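PDB 7C6O: cobalamin biosynthesis protein CobN from Mycobacterium tuberculosis, which probably acts as the catalytic subunit of cobaltochelatase, the ligase that inserts cobalt into the corrin ring during cobalamin biosynthesis. Local coordinates for residues A[40-51]-A[78-89]. Residues are numbered along the deposited sequence; the frame is centred on the assembly and turned at random.
Sequences PTVLLLSTSDTD and LLAEASIVVIRI
L43 drives its branched end into the hollow where the chain leaves helix 72-79 and turns toward strand 84-89. Its CG stands anti to the backbone N (chi1 176°), which carries CD2 across L78 and L79 at about a right angle, 3.8 Å from L78 CB and 3.9 Å from L79 CD2. The A82 methyl closes the near wall, its CB 3.7 Å from L43 CB, and V85 CG1 borders the same pocket. Farther along this face L45 swings the other way (chi1 -56°), side by side with I87, and its CD1 rests in the groove between V85 CG1 and I87 CG1, 4.0 Å from each. On the reverse face V42, L44, I84 and V86 interlock more loosely, with L44 CD1 against V86 CG1 and V42 CG1 against V86 CG2; helix 146-161 packs over V42 and V86.

The strands beneath run parallel, their axes 10° apart, and are zipped by alternating backbone bonds from L43 N to I84 O through to T47 N and R88 O. Helix 49-58, strand 62-65 and helix 72-79 connect these two central strands of a four-stranded parallel sheet, whose 2-1-3-4 order with alternating helices is consistent with a Rossmann-like alpha/beta fold.

At the C-terminal end, R88 extends alongside S46, and its NH1 makes a salt bridge of 2.7 Å to D51 OD2, meeting that oxygen on its syn lone pair, with OD2 near the guanidinium plane. S46 OG donates to the same oxygen at 2.6 Å from its anti side, somewhat out of the carboxylate plane, and accepts from S48 N, forming an ST turn. With two donors on one buried carboxylate oxygen, D51 is probably kept ionised, and its charge ties the start of helix 49-58 to the end of strand 84-89.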
# COMPACT_ATOMS: atom_id res chain seq x y z
N PRO A 40 30.60 -23.81 -43.55
CA PRO A 40 30.95 -22.42 -43.83
C PRO A 40 30.44 -21.49 -42.74
O PRO A 40 29.39 -21.72 -42.13
CB PRO A 40 30.26 -22.13 -45.17
CG PRO A 40 29.98 -23.47 -45.75
CD PRO A 40 29.69 -24.35 -44.58
N THR A 41 31.20 -20.43 -42.49
CA THR A 41 30.87 -19.47 -41.44
C THR A 41 30.01 -18.36 -42.02
O THR A 41 30.42 -17.68 -42.97
CB THR A 41 32.14 -18.89 -40.82
OG1 THR A 41 32.91 -19.95 -40.23
CG2 THR A 41 31.78 -17.88 -39.75
N VAL A 42 28.83 -18.16 -41.45
CA VAL A 42 27.93 -17.09 -41.84
C VAL A 42 27.93 -16.04 -40.74
O VAL A 42 27.60 -16.35 -39.58
CB VAL A 42 26.51 -17.61 -42.12
CG1 VAL A 42 25.57 -16.44 -42.39
CG2 VAL A 42 26.52 -18.58 -43.29
N LEU A 43 28.30 -14.82 -41.08
CA LEU A 43 28.27 -13.70 -40.15
C LEU A 43 26.91 -13.02 -40.23
O LEU A 43 26.51 -12.56 -41.30
CB LEU A 43 29.40 -12.71 -40.45
CG LEU A 43 29.44 -11.43 -39.62
CD1 LEU A 43 29.60 -11.75 -38.14
CD2 LEU A 43 30.55 -10.52 -40.10
N LEU A 44 26.20 -12.97 -39.10
CA LEU A 44 24.90 -12.31 -39.01
C LEU A 44 25.06 -11.01 -38.23
O LEU A 44 25.41 -11.04 -37.04
CB LEU A 44 23.88 -13.22 -38.33
CG LEU A 44 22.50 -12.61 -38.07
CD1 LEU A 44 21.85 -12.19 -39.38
CD2 LEU A 44 21.62 -13.58 -37.30
N LEU A 45 24.80 -9.89 -38.89
CA LEU A 45 24.84 -8.56 -38.27
C LEU A 45 23.41 -8.03 -38.26
O LEU A 45 22.90 -7.60 -39.30
CB LEU A 45 25.78 -7.63 -39.03
CG LEU A 45 27.22 -8.10 -39.20
CD1 LEU A 45 27.95 -7.23 -40.21
CD2 LEU A 45 27.94 -8.10 -37.86
N SER A 46 22.77 -8.05 -37.10
CA SER A 46 21.39 -7.60 -36.97
C SER A 46 21.24 -6.71 -35.75
O SER A 46 21.79 -6.99 -34.69
CB SER A 46 20.42 -8.79 -36.86
OG SER A 46 19.08 -8.34 -36.77
N THR A 47 20.48 -5.63 -35.91
CA THR A 47 20.15 -4.78 -34.78
C THR A 47 19.06 -5.38 -33.90
O THR A 47 18.71 -4.78 -32.88
CB THR A 47 19.72 -3.40 -35.27
OG1 THR A 47 18.70 -3.54 -36.27
CG2 THR A 47 20.90 -2.65 -35.85
N SER A 48 18.53 -6.55 -34.27
CA SER A 48 17.58 -7.28 -33.44
C SER A 48 18.33 -8.39 -32.73
O SER A 48 18.77 -9.36 -33.37
CB SER A 48 16.44 -7.84 -34.29
OG SER A 48 15.68 -8.78 -33.55
N ASP A 49 18.49 -8.26 -31.41
CA ASP A 49 19.17 -9.30 -30.66
C ASP A 49 18.41 -10.63 -30.70
O ASP A 49 19.03 -11.68 -30.50
CB ASP A 49 19.38 -8.86 -29.21
CG ASP A 49 20.44 -7.78 -29.09
OD1 ASP A 49 21.37 -7.75 -29.93
OD2 ASP A 49 20.35 -6.96 -28.15
N THR A 50 17.10 -10.60 -30.95
CA THR A 50 16.36 -11.84 -31.13
C THR A 50 16.91 -12.64 -32.29
O THR A 50 17.04 -13.87 -32.20
CB THR A 50 14.87 -11.53 -31.33
OG1 THR A 50 14.38 -10.79 -30.21
CG2 THR A 50 14.07 -12.82 -31.48
N ASP A 51 17.26 -11.97 -33.40
CA ASP A 51 17.91 -12.64 -34.52
C ASP A 51 19.19 -13.34 -34.07
O ASP A 51 19.42 -14.51 -34.40
CB ASP A 51 18.25 -11.63 -35.62
CG ASP A 51 17.02 -11.04 -36.29
OD1 ASP A 51 15.90 -11.55 -36.06
OD2 ASP A 51 17.18 -10.06 -37.05
N LEU A 78 35.49 -9.62 -37.52
CA LEU A 78 34.45 -10.61 -37.80
C LEU A 78 34.39 -10.95 -39.28
O LEU A 78 34.15 -12.11 -39.64
CB LEU A 78 33.10 -10.09 -37.31
CG LEU A 78 32.89 -10.11 -35.80
CD1 LEU A 78 31.67 -9.29 -35.43
CD2 LEU A 78 32.75 -11.54 -35.32
N LEU A 79 34.60 -9.96 -40.15
CA LEU A 79 34.52 -10.20 -41.59
C LEU A 79 35.60 -11.16 -42.07
O LEU A 79 35.39 -11.91 -43.02
CB LEU A 79 34.60 -8.88 -42.35
CG LEU A 79 33.38 -7.97 -42.30
CD1 LEU A 79 33.70 -6.61 -42.91
CD2 LEU A 79 32.21 -8.62 -43.01
N ALA A 80 36.77 -11.14 -41.42
CA ALA A 80 37.86 -12.02 -41.82
C ALA A 80 37.51 -13.49 -41.65
O ALA A 80 38.13 -14.35 -42.29
CB ALA A 80 39.12 -11.69 -41.03
N GLU A 81 36.53 -13.81 -40.80
CA GLU A 81 36.15 -15.19 -40.53
C GLU A 81 34.93 -15.65 -41.32
O GLU A 81 34.52 -16.80 -41.18
CB GLU A 81 35.88 -15.38 -39.03
CG GLU A 81 37.06 -15.06 -38.13
CD GLU A 81 36.77 -15.34 -36.67
OE1 GLU A 81 35.63 -15.77 -36.36
OE2 GLU A 81 37.67 -15.15 -35.83
N ALA A 82 34.36 -14.79 -42.15
CA ALA A 82 33.05 -15.04 -42.75
C ALA A 82 33.17 -15.50 -44.20
O ALA A 82 33.97 -14.96 -44.97
CB ALA A 82 32.18 -13.79 -42.67
N SER A 83 32.36 -16.50 -44.56
CA SER A 83 32.17 -16.88 -45.95
C SER A 83 30.98 -16.17 -46.58
O SER A 83 30.97 -15.93 -47.79
CB SER A 83 31.97 -18.39 -46.07
OG SER A 83 33.06 -19.10 -45.51
N ILE A 84 29.97 -15.86 -45.77
CA ILE A 84 28.80 -15.10 -46.18
C ILE A 84 28.46 -14.14 -45.05
O ILE A 84 28.61 -14.49 -43.87
CB ILE A 84 27.59 -16.00 -46.50
CG1 ILE A 84 27.96 -17.09 -47.50
CG2 ILE A 84 26.42 -15.18 -47.03
CD1 ILE A 84 26.84 -18.08 -47.75
N VAL A 85 28.01 -12.94 -45.39
CA VAL A 85 27.58 -11.96 -44.41
C VAL A 85 26.12 -11.61 -44.66
O VAL A 85 25.70 -11.45 -45.81
CB VAL A 85 28.45 -10.68 -44.46
CG1 VAL A 85 28.12 -9.77 -43.27
CG2 VAL A 85 29.92 -11.04 -44.45
N VAL A 86 25.35 -11.52 -43.58
CA VAL A 86 23.96 -11.10 -43.62
C VAL A 86 23.80 -9.90 -42.70
O VAL A 86 24.21 -9.95 -41.53
CB VAL A 86 23.00 -12.22 -43.19
CG1 VAL A 86 21.56 -11.73 -43.20
CG2 VAL A 86 23.17 -13.42 -44.10
N ILE A 87 23.21 -8.83 -43.21
CA ILE A 87 22.97 -7.60 -42.46
C ILE A 87 21.47 -7.34 -42.44
O ILE A 87 20.83 -7.30 -43.50
CB ILE A 87 23.73 -6.41 -43.06
CG1 ILE A 87 25.24 -6.67 -43.07
CG2 ILE A 87 23.41 -5.13 -42.30
CD1 ILE A 87 26.04 -5.60 -43.77
N ARG A 88 20.91 -7.15 -41.24
CA ARG A 88 19.50 -6.81 -41.08
C ARG A 88 19.38 -5.59 -40.18
O ARG A 88 19.74 -5.66 -39.00
CB ARG A 88 18.71 -7.99 -40.49
CG ARG A 88 17.20 -7.75 -40.37
CD ARG A 88 16.43 -9.05 -40.18
NE ARG A 88 14.99 -8.85 -40.17
CZ ARG A 88 14.24 -8.82 -39.07
NH1 ARG A 88 14.80 -8.99 -37.87
NH2 ARG A 88 12.93 -8.62 -39.16
N ILE A 89 18.89 -4.48 -40.73
CA ILE A 89 18.77 -3.23 -39.99
C ILE A 89 17.47 -2.52 -40.35
O ILE A 89 16.89 -2.73 -41.42
CB ILE A 89 19.95 -2.27 -40.25
CG1 ILE A 89 20.01 -1.87 -41.72
CG2 ILE A 89 21.28 -2.88 -39.80
CD1 ILE A 89 21.11 -0.89 -42.05
O HOH W 1 34.04 -20.50 -43.57
O HOH W 2 35.32 -18.95 -39.76
O HOH W 3 17.24 -5.42 -37.20